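Local coordinates for hypothetical protein YfiH (PDB 6DZD) that probably catalyses the phosphorolysis of adenosine, inosine and methylthioadenosine, probably deaminates adenosine as well, and binds a zinc ion through four cysteines, at residues A[78-83]-A[124-129]; A[82-87]-A[110-115]; A[195-200]-A[221-226]; A[176-181]-A[236-241]; A[41-46]-A[59-64]. All coordinates share one frame; numbering follows the deposited sequence.

Contact 1. Residues A[78-83]-A[124-129]; sequences HDWVFA and FLALCF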
# COMPACT_ATOMS: atom_id res chain seq x y z
N HIS A 78 -4.87 4.32 -19.13
CA HIS A 78 -3.61 4.57 -19.83
C HIS A 78 -2.65 5.42 -19.02
O HIS A 78 -1.44 5.35 -19.25
CB HIS A 78 -3.89 5.24 -21.18
CG HIS A 78 -4.55 4.33 -22.17
ND1 HIS A 78 -5.89 4.02 -22.11
CD2 HIS A 78 -4.04 3.62 -23.21
CE1 HIS A 78 -6.19 3.18 -23.09
NE2 HIS A 78 -5.09 2.93 -23.77
N ASP A 79 -3.16 6.22 -18.09
CA ASP A 79 -2.32 7.08 -17.26
C ASP A 79 -2.03 6.46 -15.90
O ASP A 79 -1.65 7.17 -14.96
CB ASP A 79 -2.98 8.45 -17.10
CG ASP A 79 -3.33 9.10 -18.44
OD1 ASP A 79 -2.49 9.08 -19.37
OD2 ASP A 79 -4.47 9.61 -18.55
N TRP A 80 -2.19 5.14 -15.77
CA TRP A 80 -1.88 4.43 -14.55
C TRP A 80 -0.55 3.68 -14.69
O TRP A 80 -0.13 3.30 -15.79
CB TRP A 80 -3.00 3.46 -14.19
CG TRP A 80 -4.24 4.12 -13.74
CD1 TRP A 80 -5.01 5.00 -14.45
CD2 TRP A 80 -4.88 3.98 -12.46
NE1 TRP A 80 -6.08 5.41 -13.70
CE2 TRP A 80 -6.02 4.80 -12.47
CE3 TRP A 80 -4.59 3.24 -11.31
CZ2 TRP A 80 -6.88 4.90 -11.37
CZ3 TRP A 80 -5.46 3.34 -10.22
CH2 TRP A 80 -6.59 4.16 -10.26
N VAL A 81 0.12 3.46 -13.55
CA VAL A 81 1.40 2.76 -13.51
C VAL A 81 1.39 1.73 -12.39
O VAL A 81 1.09 2.06 -11.24
CB VAL A 81 2.58 3.73 -13.31
CG1 VAL A 81 3.86 2.96 -13.28
CG2 VAL A 81 2.59 4.79 -14.41
N PHE A 82 1.77 0.49 -12.72
CA PHE A 82 1.73 -0.65 -11.82
C PHE A 82 3.14 -1.23 -11.65
O PHE A 82 4.04 -0.96 -12.46
CB PHE A 82 0.75 -1.73 -12.35
CG PHE A 82 -0.70 -1.37 -12.15
CD1 PHE A 82 -1.27 -0.31 -12.84
CD2 PHE A 82 -1.49 -2.08 -11.28
CE1 PHE A 82 -2.61 0.04 -12.66
CE2 PHE A 82 -2.83 -1.75 -11.09
CZ PHE A 82 -3.39 -0.69 -11.79
N ALA A 83 3.32 -2.02 -10.60
CA ALA A 83 4.63 -2.57 -10.25
C ALA A 83 4.60 -4.08 -10.20
O ALA A 83 3.60 -4.69 -9.80
CB ALA A 83 5.14 -2.05 -8.91
N PHE A 124 -1.47 8.25 -12.18
CA PHE A 124 -1.94 7.52 -11.02
C PHE A 124 -1.07 6.29 -10.75
O PHE A 124 -0.90 5.44 -11.62
CB PHE A 124 -3.41 7.14 -11.21
CG PHE A 124 -4.37 8.25 -10.84
CD1 PHE A 124 -4.52 9.37 -11.65
CD2 PHE A 124 -5.11 8.18 -9.66
CE1 PHE A 124 -5.41 10.40 -11.30
CE2 PHE A 124 -6.00 9.22 -9.30
CZ PHE A 124 -6.15 10.32 -10.12
N LEU A 125 -0.55 6.20 -9.52
CA LEU A 125 0.34 5.13 -9.09
C LEU A 125 -0.48 4.06 -8.37
O LEU A 125 -1.44 4.38 -7.66
CB LEU A 125 1.42 5.69 -8.15
CG LEU A 125 1.92 7.10 -8.52
CD1 LEU A 125 2.93 7.64 -7.51
CD2 LEU A 125 2.53 7.08 -9.88
N ALA A 126 -0.13 2.79 -8.56
CA ALA A 126 -0.97 1.70 -8.06
C ALA A 126 -0.18 0.51 -7.51
O ALA A 126 0.66 -0.05 -8.23
CB ALA A 126 -1.93 1.23 -9.16
N LEU A 127 -0.49 0.10 -6.27
CA LEU A 127 0.09 -1.08 -5.64
C LEU A 127 -0.98 -2.05 -5.12
O LEU A 127 -2.05 -1.64 -4.65
CB LEU A 127 1.07 -0.69 -4.49
CG LEU A 127 2.30 0.07 -5.00
CD1 LEU A 127 3.08 0.77 -3.87
CD2 LEU A 127 3.22 -0.79 -5.88
N CYS A 128 -0.70 -3.34 -5.24
CA CYS A 128 -1.65 -4.40 -4.93
C CYS A 128 -1.44 -4.93 -3.51
O CYS A 128 -0.30 -4.97 -3.01
CB CYS A 128 -1.57 -5.53 -5.94
SG CYS A 128 -2.22 -4.97 -7.52
N PHE A 129 -2.55 -5.25 -2.84
CA PHE A 129 -2.53 -5.57 -1.43
C PHE A 129 -3.57 -6.62 -1.10
O PHE A 129 -4.62 -6.69 -1.75
CB PHE A 129 -2.78 -4.33 -0.59
CG PHE A 129 -1.66 -3.35 -0.63
CD1 PHE A 129 -0.61 -3.45 0.26
CD2 PHE A 129 -1.64 -2.34 -1.57
CE1 PHE A 129 0.42 -2.54 0.23
CE2 PHE A 129 -0.62 -1.44 -1.60
CZ PHE A 129 0.41 -1.53 -0.71
O HOH W 1 1.05 -2.58 -8.72
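Strands 80-82 and 124-129 run side by side in parallel, closely paired where they begin and looser where they end. At the close end Phe124 is gripped through both of its backbone polar groups: Phe124 N donates to Asp79 O at 3.0 Å, in the plane of that carbonyl, while Val81 N reaches Phe124 O at 2.9 Å, almost along the C=O axis. The tight packing lies on the face that carries Trp80, Phe82, Phe124 and Ala126. With its CG beside the backbone N (chi1 -70°), Trp80 lays its indole against Phe124 CB, which stands over the five-membered ring 3.8 Å from the centroid, a CH-pi contact; the six-membered ring and the Phe124 ring are nearly parallel but slid apart. Ala126 CB touches the indole edge at Trp80 CE3 (4.0 Å) and makes a second CH-pi contact over the centre of the Phe82 ring, 3.6 Å from its centroid. An alanine in place of Trp80 removes the indole and its NE1 bond to Thr75, and would probably leave Phe124 CB and Ala126 CB less well packed. Farther along, Ala126 N holds Val81 O only weakly, and a water then intervenes, accepting from Ala83 N (3.0 Å) and lying 2.6 Å from Ala126 O. This parallel pair lies at the margin of a mixed six-stranded sheet: strand 80-82 is outermost within the chain, and strand 124-129 pairs antiparallel with strand 270-276.

Contact 2. Residues A[82-87]-A[110-115]; sequences FADQTH and LKATDG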
# COMPACT_ATOMS: atom_id res chain seq x y z
N PHE A 82 1.77 0.49 -12.72
CA PHE A 82 1.73 -0.65 -11.82
C PHE A 82 3.14 -1.23 -11.65
O PHE A 82 4.04 -0.96 -12.46
CB PHE A 82 0.75 -1.73 -12.35
CG PHE A 82 -0.70 -1.37 -12.15
CD1 PHE A 82 -1.27 -0.31 -12.84
CD2 PHE A 82 -1.49 -2.08 -11.28
CE1 PHE A 82 -2.61 0.04 -12.66
CE2 PHE A 82 -2.83 -1.75 -11.09
CZ PHE A 82 -3.39 -0.69 -11.79
N ALA A 83 3.32 -2.02 -10.60
CA ALA A 83 4.63 -2.57 -10.25
C ALA A 83 4.60 -4.08 -10.20
O ALA A 83 3.60 -4.69 -9.80
CB ALA A 83 5.14 -2.05 -8.91
N ASP A 84 5.70 -4.68 -10.64
CA ASP A 84 6.00 -6.09 -10.42
C ASP A 84 6.55 -6.18 -9.00
O ASP A 84 7.74 -5.95 -8.77
CB ASP A 84 7.00 -6.58 -11.46
CG ASP A 84 7.74 -7.82 -11.03
OD1 ASP A 84 7.09 -8.87 -10.84
OD2 ASP A 84 8.98 -7.73 -10.89
N GLN A 85 5.69 -6.49 -8.04
CA GLN A 85 6.05 -6.32 -6.64
C GLN A 85 6.78 -7.56 -6.13
O GLN A 85 6.20 -8.65 -6.10
CB GLN A 85 4.80 -6.01 -5.82
CG GLN A 85 4.20 -4.63 -6.09
CD GLN A 85 2.78 -4.51 -5.59
OE1 GLN A 85 1.88 -4.09 -6.32
NE2 GLN A 85 2.56 -4.90 -4.35
N THR A 86 8.04 -7.38 -5.73
CA THR A 86 8.89 -8.49 -5.30
C THR A 86 9.21 -8.45 -3.80
O THR A 86 10.15 -9.11 -3.36
CB THR A 86 10.19 -8.52 -6.11
OG1 THR A 86 10.90 -7.30 -5.93
CG2 THR A 86 9.92 -8.74 -7.58
N HIS A 87 8.47 -7.68 -3.01
CA HIS A 87 8.65 -7.65 -1.56
C HIS A 87 10.08 -7.31 -1.16
O HIS A 87 10.60 -7.81 -0.15
CB HIS A 87 8.22 -8.98 -0.94
CG HIS A 87 6.74 -9.18 -0.97
ND1 HIS A 87 5.96 -9.14 0.16
CD2 HIS A 87 5.89 -9.36 -2.01
CE1 HIS A 87 4.69 -9.32 -0.17
NE2 HIS A 87 4.63 -9.45 -1.49
N LEU A 110 6.36 -2.21 -13.52
CA LEU A 110 7.72 -1.83 -13.14
C LEU A 110 8.44 -2.98 -12.41
O LEU A 110 8.01 -3.42 -11.34
CB LEU A 110 7.67 -0.56 -12.29
CG LEU A 110 7.34 0.67 -13.17
CD1 LEU A 110 7.10 1.94 -12.35
CD2 LEU A 110 8.43 0.93 -14.18
N LYS A 111 9.56 -3.45 -12.99
CA LYS A 111 10.17 -4.70 -12.56
C LYS A 111 10.75 -4.60 -11.15
O LYS A 111 11.55 -3.70 -10.86
CB LYS A 111 11.27 -5.11 -13.54
CG LYS A 111 11.76 -6.55 -13.35
CD LYS A 111 13.21 -6.79 -13.78
CE LYS A 111 13.47 -8.30 -13.83
NZ LYS A 111 14.90 -8.74 -13.99
N ALA A 112 10.42 -5.58 -10.30
CA ALA A 112 10.99 -5.68 -8.95
C ALA A 112 10.83 -4.38 -8.16
O ALA A 112 11.77 -3.90 -7.53
CB ALA A 112 12.45 -6.09 -9.01
N THR A 113 9.64 -3.80 -8.21
CA THR A 113 9.41 -2.49 -7.61
C THR A 113 8.28 -2.55 -6.59
O THR A 113 7.26 -3.22 -6.81
CB THR A 113 9.13 -1.46 -8.70
OG1 THR A 113 10.32 -1.30 -9.49
CG2 THR A 113 8.76 -0.14 -8.11
N ASP A 114 8.50 -1.91 -5.45
CA ASP A 114 7.50 -1.88 -4.39
C ASP A 114 7.26 -0.47 -3.85
O ASP A 114 6.47 -0.32 -2.91
CB ASP A 114 7.91 -2.83 -3.27
CG ASP A 114 8.10 -4.26 -3.76
OD1 ASP A 114 9.20 -4.60 -4.28
OD2 ASP A 114 7.15 -5.05 -3.65
N GLY A 115 7.88 0.55 -4.42
CA GLY A 115 7.63 1.92 -4.01
C GLY A 115 7.51 2.81 -5.23
O GLY A 115 8.29 2.68 -6.19
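Two aspartates, one from each loop, each reach across to the backbone of the other loop, set by different first torsions. Asp84 has CG anti to its backbone N (chi1 159°), which swings the carboxylate over to segment 110-115; Asp114 has CG beside its own N (chi1 -57°), which turns its carboxylate back to segment 82-87. Asp84 OD2 thus takes the N-H of Ala112 at 2.7 Å on its anti lone pair, and OD1 is held by the hydroxyl of Tyr106. The backbones bridge once, at Ala83 and Leu110: Leu110 N points almost straight at a lone pair of Phe82 O (2.8 Å), and Asp84 N meets Leu110 O at 2.7 Å from above the carbonyl plane. One step on, Thr113 N donates to Asp84 O (2.9 Å). Asp114 lies where it could form a Cys-His-Asp arrangement with Cys132 and His149, a pattern consistent with an active site but not established. Its carboxylate is held by His87 N, which meets OD2 at 3.0 Å from above the carboxylate plane, and by a weak bond from Thr86 N to OD1; OD2 also bonds to His149 ND1. These N-H donors would probably favour the ionised carboxylate. Thr86 lays OG1 and CG2 against Ala112 CA, its hydroxyl being bonded to Glu88. Gln85 packs its CG against Thr113 O at 3.4 Å, while its amide oxygen reaches onward to Cys128 N.

Contact 3. Residues A[195-200]-A[221-226]; sequences DHVIDK and YRLELK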
# COMPACT_ATOMS: atom_id res chain seq x y z
N ASP A 195 11.03 -16.66 14.34
CA ASP A 195 12.26 -15.93 14.64
C ASP A 195 12.86 -15.32 13.40
O ASP A 195 13.49 -14.26 13.47
CB ASP A 195 13.28 -16.85 15.28
CG ASP A 195 12.96 -17.17 16.71
OD1 ASP A 195 13.20 -16.29 17.56
OD2 ASP A 195 12.43 -18.28 16.98
N HIS A 196 12.73 -16.00 12.26
CA HIS A 196 13.40 -15.50 11.08
C HIS A 196 12.91 -14.11 10.72
O HIS A 196 13.70 -13.23 10.38
CB HIS A 196 13.20 -16.46 9.91
CG HIS A 196 13.68 -15.91 8.60
ND1 HIS A 196 15.01 -15.88 8.26
CD2 HIS A 196 13.01 -15.34 7.58
CE1 HIS A 196 15.14 -15.32 7.08
NE2 HIS A 196 13.94 -14.98 6.64
N VAL A 197 11.60 -13.86 10.89
CA VAL A 197 11.06 -12.54 10.63
C VAL A 197 11.45 -11.58 11.75
O VAL A 197 11.99 -10.50 11.49
CB VAL A 197 9.53 -12.62 10.46
CG1 VAL A 197 8.93 -11.24 10.43
CG2 VAL A 197 9.22 -13.32 9.18
N ILE A 198 11.26 -12.00 13.00
CA ILE A 198 11.45 -11.10 14.13
C ILE A 198 12.90 -10.68 14.25
O ILE A 198 13.20 -9.53 14.56
CB ILE A 198 10.93 -11.75 15.43
CG1 ILE A 198 9.41 -11.71 15.46
CG2 ILE A 198 11.50 -11.05 16.66
CD1 ILE A 198 8.83 -10.30 15.44
N ASP A 199 13.83 -11.61 13.98
CA ASP A 199 15.23 -11.23 13.97
C ASP A 199 15.49 -10.10 12.98
O ASP A 199 16.32 -9.22 13.23
CB ASP A 199 16.12 -12.44 13.67
CG ASP A 199 16.26 -13.38 14.86
OD1 ASP A 199 15.87 -13.00 15.99
OD2 ASP A 199 16.75 -14.50 14.66
N LYS A 200 14.81 -10.13 11.83
CA LYS A 200 15.04 -9.09 10.84
C LYS A 200 14.36 -7.78 11.23
O LYS A 200 14.91 -6.70 11.00
CB LYS A 200 14.54 -9.58 9.48
CG LYS A 200 15.57 -10.35 8.65
CD LYS A 200 14.93 -10.98 7.41
CE LYS A 200 15.90 -11.01 6.26
NZ LYS A 200 17.16 -11.69 6.67
N TYR A 221 5.49 -15.28 17.62
CA TYR A 221 5.43 -13.88 17.98
C TYR A 221 4.26 -13.23 17.27
O TYR A 221 4.00 -13.49 16.09
CB TYR A 221 6.73 -13.16 17.58
CG TYR A 221 8.00 -13.84 18.04
CD1 TYR A 221 8.53 -13.57 19.30
CD2 TYR A 221 8.68 -14.74 17.23
CE1 TYR A 221 9.67 -14.17 19.73
CE2 TYR A 221 9.83 -15.35 17.65
CZ TYR A 221 10.32 -15.06 18.91
OH TYR A 221 11.47 -15.63 19.37
N ARG A 222 3.58 -12.34 17.98
CA ARG A 222 2.55 -11.48 17.43
C ARG A 222 3.24 -10.20 16.97
O ARG A 222 4.11 -9.68 17.67
CB ARG A 222 1.53 -11.16 18.52
CG ARG A 222 0.14 -10.93 18.04
CD ARG A 222 -0.87 -11.35 19.11
NE ARG A 222 -1.17 -12.79 19.07
CZ ARG A 222 -1.82 -13.42 18.09
NH1 ARG A 222 -2.25 -12.78 17.01
NH2 ARG A 222 -2.05 -14.72 18.19
N LEU A 223 2.85 -9.70 15.80
CA LEU A 223 3.57 -8.59 15.17
C LEU A 223 2.59 -7.62 14.53
O LEU A 223 1.72 -8.04 13.76
CB LEU A 223 4.56 -9.13 14.13
CG LEU A 223 5.31 -8.13 13.25
CD1 LEU A 223 6.05 -7.13 14.12
CD2 LEU A 223 6.25 -8.86 12.31
N GLU A 224 2.73 -6.33 14.85
CA GLU A 224 1.91 -5.26 14.28
C GLU A 224 2.71 -4.51 13.20
O GLU A 224 3.47 -3.59 13.51
CB GLU A 224 1.44 -4.33 15.38
CG GLU A 224 0.59 -3.16 14.91
CD GLU A 224 -0.83 -3.58 14.61
OE1 GLU A 224 -1.38 -4.45 15.33
OE2 GLU A 224 -1.42 -3.02 13.67
N LEU A 225 2.52 -4.90 11.94
CA LEU A 225 3.36 -4.35 10.88
C LEU A 225 3.10 -2.87 10.61
O LEU A 225 4.00 -2.17 10.14
CB LEU A 225 3.15 -5.16 9.60
CG LEU A 225 3.79 -6.53 9.62
CD1 LEU A 225 3.39 -7.29 8.38
CD2 LEU A 225 5.32 -6.40 9.75
N LYS A 226 1.89 -2.39 10.90
CA LYS A 226 1.59 -0.97 10.75
C LYS A 226 2.41 -0.14 11.72
O LYS A 226 2.82 0.99 11.40
CB LYS A 226 0.10 -0.71 10.99
CG LYS A 226 -0.88 -1.36 10.03
CD LYS A 226 -2.30 -0.98 10.45
CE LYS A 226 -3.33 -1.87 9.81
NZ LYS A 226 -4.66 -1.73 10.48
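Helix 195-200 crosses strand 221-223 at 52°, the axes 9.8 Å apart at their closest, and side chains from both fill the gap. The main bump is Ile198, whose CG1 lies beside its backbone N and so leans down to the strand. It fits the hollow between Tyr221 and Leu223: CG1 rests against Tyr221 CD2 at 3.6 Å and reaches Tyr221 CB as well, CB stands over the ring face near its rim, and CD1 continues to Leu223 CD2 at 4.3 Å. Leu223 answers from the strand, setting CD2 to face the gap between Ile198 CD1 and Val197 CG1, the latter at 4.0 Å. Beyond the apolar part the ring of Tyr221 points across the first turn of the helix, and its tip meets Asp195: OH donates to OD1 at 2.6 Å, from above the carboxylate plane, the ring and carboxylate standing 81° apart. Apolar contact along one face and a polar bond at the tip together probably fix the ring. Strand 220-223 is the middle one of a small antiparallel sheet, and Val193 and Phe213 of its two flanking strands also touch Ile198 and Leu223, while Trp152 of helix 152-157 packs on Val197.

Contact 4. Residues A[176-181]-A[236-241]; sequences ADIRAV and AGIPNG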
# COMPACT_ATOMS: atom_id res chain seq x y z
N ALA A 176 9.22 17.78 7.77
CA ALA A 176 8.07 18.31 8.50
C ALA A 176 6.86 18.55 7.60
O ALA A 176 5.73 18.56 8.09
CB ALA A 176 8.47 19.61 9.21
N ASP A 177 7.07 18.74 6.30
CA ASP A 177 5.98 18.97 5.36
C ASP A 177 5.31 17.69 4.89
O ASP A 177 4.25 17.77 4.27
CB ASP A 177 6.49 19.71 4.11
CG ASP A 177 6.87 21.14 4.40
OD1 ASP A 177 6.12 21.82 5.13
OD2 ASP A 177 7.90 21.61 3.88
N ILE A 178 5.90 16.52 5.15
CA ILE A 178 5.40 15.29 4.56
C ILE A 178 4.24 14.76 5.39
O ILE A 178 4.29 14.72 6.63
CB ILE A 178 6.52 14.24 4.44
CG1 ILE A 178 7.63 14.74 3.51
CG2 ILE A 178 5.98 12.92 3.93
CD1 ILE A 178 8.91 13.93 3.60
N ARG A 179 3.17 14.36 4.71
CA ARG A 179 2.05 13.66 5.31
C ARG A 179 2.09 12.21 4.87
O ARG A 179 2.59 11.89 3.79
CB ARG A 179 0.73 14.31 4.91
CG ARG A 179 0.32 15.47 5.80
CD ARG A 179 0.86 16.82 5.30
NE ARG A 179 0.38 17.92 6.13
CZ ARG A 179 1.11 18.99 6.48
NH1 ARG A 179 0.57 19.94 7.24
NH2 ARG A 179 2.37 19.10 6.07
N ALA A 180 1.58 11.33 5.74
CA ALA A 180 1.59 9.90 5.48
C ALA A 180 0.31 9.25 5.99
O ALA A 180 -0.24 9.67 7.01
CB ALA A 180 2.80 9.23 6.14
N VAL A 181 -0.16 8.25 5.26
CA VAL A 181 -1.29 7.45 5.68
C VAL A 181 -0.91 5.98 5.57
O VAL A 181 -0.27 5.56 4.59
CB VAL A 181 -2.56 7.77 4.86
CG1 VAL A 181 -3.60 6.62 4.97
CG2 VAL A 181 -3.17 9.12 5.29
N ALA A 236 12.14 8.57 10.32
CA ALA A 236 12.61 9.22 9.11
C ALA A 236 12.45 10.73 9.16
O ALA A 236 13.03 11.42 8.31
CB ALA A 236 11.88 8.65 7.91
N GLY A 237 11.67 11.27 10.08
CA GLY A 237 11.51 12.70 10.19
C GLY A 237 10.09 13.17 10.01
O GLY A 237 9.83 14.38 10.04
N ILE A 238 9.14 12.29 9.77
CA ILE A 238 7.76 12.75 9.66
C ILE A 238 7.21 12.95 11.06
O ILE A 238 7.34 12.04 11.90
CB ILE A 238 6.92 11.74 8.88
CG1 ILE A 238 7.40 11.64 7.44
CG2 ILE A 238 5.49 12.15 8.90
CD1 ILE A 238 6.52 10.78 6.58
N PRO A 239 6.60 14.10 11.36
CA PRO A 239 6.01 14.29 12.69
C PRO A 239 4.84 13.34 12.89
O PRO A 239 4.05 13.10 11.98
CB PRO A 239 5.56 15.76 12.69
CG PRO A 239 5.85 16.31 11.37
CD PRO A 239 6.36 15.24 10.45
N ASN A 240 4.77 12.76 14.10
CA ASN A 240 3.76 11.74 14.36
C ASN A 240 2.35 12.29 14.15
O ASN A 240 1.45 11.54 13.75
CB ASN A 240 3.92 11.20 15.78
CG ASN A 240 3.06 9.95 16.02
OD1 ASN A 240 2.83 9.16 15.10
ND2 ASN A 240 2.58 9.78 17.26
N GLY A 241 2.14 13.59 14.41
CA GLY A 241 0.84 14.19 14.20
C GLY A 241 0.38 14.14 12.75
O GLY A 241 -0.83 14.16 12.49
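Ile238 CD1 is the point at which the two segments meet most closely, 3.4 Å from Ile178 CG2 and 4.1 Å from Ala180 CB. The two isoleucines cross at about a right angle, each with CG1 beside its backbone N and the chain extended beyond, so that the methyl tip of Ile238 lies across the branch of Ile178. Ile238 CG2 rests on the backbone at Ile178 O (3.6 Å), and the ring of Pro239 lies along Ala176, its CD 4.0 Å from Ala176 CA. No hydrogen bond joins the segments directly; Gln242 NE2 supplies one each to Ala176 O and Ile178 O. Around this apolar centre Val164 of helix 159-169 and Leu233 of helix 225-236 close in. Gly237, with positive phi, ends the latter helix in a Schellman motif and turns the chain toward Ile238. Segment 236-241 is thus the link from helix 225-236 to strand 243-245, and it packs on the start of the neighbouring parallel strand 179-182 at the margin of a mixed sheet.

Contact 5. Residues A[41-46]-A[59-64]; sequences ESEPPF and EQHVIN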
# COMPACT_ATOMS: atom_id res chain seq x y z
N GLU A 41 -16.02 -8.17 -11.16
CA GLU A 41 -16.44 -9.22 -12.07
C GLU A 41 -15.79 -10.57 -11.78
O GLU A 41 -16.17 -11.56 -12.41
CB GLU A 41 -16.07 -8.84 -13.51
CG GLU A 41 -16.94 -7.82 -14.19
CD GLU A 41 -16.38 -7.44 -15.54
OE1 GLU A 41 -15.75 -8.32 -16.16
OE2 GLU A 41 -16.58 -6.30 -15.99
N SER A 42 -14.81 -10.62 -10.89
CA SER A 42 -14.04 -11.85 -10.75
C SER A 42 -14.85 -12.91 -10.02
O SER A 42 -15.65 -12.62 -9.13
CB SER A 42 -12.72 -11.59 -10.02
OG SER A 42 -11.82 -10.89 -10.85
N GLU A 43 -14.65 -14.15 -10.43
CA GLU A 43 -15.24 -15.31 -9.81
C GLU A 43 -14.40 -15.75 -8.62
O GLU A 43 -13.23 -15.38 -8.51
CB GLU A 43 -15.37 -16.44 -10.84
CG GLU A 43 -16.22 -16.10 -12.07
CD GLU A 43 -16.32 -17.25 -13.06
OE1 GLU A 43 -16.22 -18.41 -12.60
OE2 GLU A 43 -16.56 -17.03 -14.28
N PRO A 44 -14.96 -16.54 -7.71
CA PRO A 44 -14.15 -17.15 -6.65
C PRO A 44 -12.97 -17.90 -7.24
O PRO A 44 -13.07 -18.49 -8.33
CB PRO A 44 -15.14 -18.10 -5.96
CG PRO A 44 -16.44 -17.36 -6.03
CD PRO A 44 -16.40 -16.57 -7.35
N PRO A 45 -11.83 -17.92 -6.54
CA PRO A 45 -11.60 -17.32 -5.23
C PRO A 45 -11.21 -15.83 -5.24
O PRO A 45 -10.56 -15.38 -4.29
CB PRO A 45 -10.43 -18.15 -4.69
CG PRO A 45 -9.65 -18.50 -5.92
CD PRO A 45 -10.62 -18.59 -7.06
N PHE A 46 -11.59 -15.08 -6.27
CA PHE A 46 -11.22 -13.68 -6.38
C PHE A 46 -12.43 -12.76 -6.30
O PHE A 46 -12.42 -11.65 -6.85
CB PHE A 46 -10.43 -13.43 -7.67
CG PHE A 46 -9.40 -14.51 -7.97
CD1 PHE A 46 -8.18 -14.52 -7.30
CD2 PHE A 46 -9.65 -15.49 -8.91
CE1 PHE A 46 -7.24 -15.50 -7.57
CE2 PHE A 46 -8.70 -16.46 -9.18
CZ PHE A 46 -7.51 -16.47 -8.52
N GLU A 59 -7.75 -12.88 -16.70
CA GLU A 59 -7.08 -11.61 -16.95
C GLU A 59 -8.07 -10.52 -17.35
O GLU A 59 -8.00 -9.39 -16.85
CB GLU A 59 -6.02 -11.80 -18.03
CG GLU A 59 -5.30 -10.53 -18.36
CD GLU A 59 -4.28 -10.71 -19.47
OE1 GLU A 59 -3.72 -11.83 -19.57
OE2 GLU A 59 -4.06 -9.75 -20.25
N GLN A 60 -9.01 -10.85 -18.23
CA GLN A 60 -10.00 -9.88 -18.68
C GLN A 60 -10.84 -9.35 -17.53
O GLN A 60 -11.28 -8.20 -17.56
CB GLN A 60 -10.90 -10.49 -19.76
CG GLN A 60 -11.67 -9.44 -20.52
CD GLN A 60 -10.84 -8.16 -20.69
OE1 GLN A 60 -9.83 -8.15 -21.42
NE2 GLN A 60 -11.24 -7.08 -20.01
N HIS A 61 -11.11 -10.18 -16.51
CA HIS A 61 -11.87 -9.71 -15.36
C HIS A 61 -11.08 -8.68 -14.56
O HIS A 61 -11.65 -7.70 -14.07
CB HIS A 61 -12.32 -10.89 -14.50
CG HIS A 61 -13.41 -11.72 -15.13
ND1 HIS A 61 -13.79 -12.95 -14.64
CD2 HIS A 61 -14.18 -11.50 -16.22
CE1 HIS A 61 -14.75 -13.45 -15.40
NE2 HIS A 61 -15.01 -12.58 -16.37
N VAL A 62 -9.77 -8.88 -14.40
CA VAL A 62 -8.94 -7.95 -13.63
C VAL A 62 -8.85 -6.60 -14.34
O VAL A 62 -8.97 -5.54 -13.71
CB VAL A 62 -7.53 -8.54 -13.40
CG1 VAL A 62 -6.69 -7.59 -12.59
CG2 VAL A 62 -7.61 -9.90 -12.72
N ILE A 63 -8.63 -6.62 -15.66
CA ILE A 63 -8.59 -5.38 -16.42
C ILE A 63 -9.92 -4.64 -16.33
O ILE A 63 -9.97 -3.41 -16.23
CB ILE A 63 -8.17 -5.67 -17.87
CG1 ILE A 63 -6.66 -5.95 -17.90
CG2 ILE A 63 -8.55 -4.52 -18.77
CD1 ILE A 63 -6.21 -6.80 -19.05
N ASN A 64 -11.03 -5.40 -16.34
CA ASN A 64 -12.33 -4.77 -16.18
C ASN A 64 -12.52 -4.23 -14.76
O ASN A 64 -13.11 -3.16 -14.58
CB ASN A 64 -13.44 -5.74 -16.58
CG ASN A 64 -13.59 -5.84 -18.08
OD1 ASN A 64 -12.99 -5.07 -18.83
ND2 ASN A 64 -14.37 -6.82 -18.54
O HOH W 2 -12.45 -14.77 -12.35
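Hydrogen bonding across this surface contact begins with Asn64, whose ND2 gives a nearly straight bond of 3.1 Å to Glu41 OE1. It uses the syn lone pair of that oxygen and lies in the amide plane, although amide and carboxylate are turned 63° apart. A water makes the second polar link, accepting from Glu43 N at 3.0 Å and lying in the plane of the His61 ring, 3.2 Å from ND1. The van der Waals contacts gather round the His61 side chain. Glu41 O stands over one face near the rim, 3.5 Å from His61 ND1, while Glu41 OE1 approaches CD2. Ser42 OG, bonded to Asp57 and Asn65, touches His61 CB at 3.7 Å. Electrostatics is the third kind: Glu41 OE1 lies 4.3 Å from His61 NE2, and Glu43 OE2 is 4.9 Å from ND1, neither in contact. An alanine in place of Asn64 lacks the amide that bonds Glu41 OE1, and would probably let that carboxylate swing more freely. Two acidic side chains nearby would probably favour a protonated imidazole, though neither pairs with it directly, so the contact rests on one amide-carboxylate bond and a water.

In the fold
The five contacts grade from core to surface. Contact 1 is buried and contact 2 partly so; they touch, sharing Phe82 and Ala83, yet the first joins two strands through backbone bonds and aromatic packing, whereas the second ties two loops with backbone bonds and two carboxylates that accept backbone N-H groups. Contact 3 is likewise buried, but about 28 Å from contact 1 between centres and across the middle of the chain, in the part that holds the zinc and potassium ions. Contact 4 is partly buried and apolar, and the chain between its segments includes all of contact 3. Contact 5, on the surface, relies on polar and water-mediated links; its helix 59-72 is followed directly by strand 80-82 of contact 1.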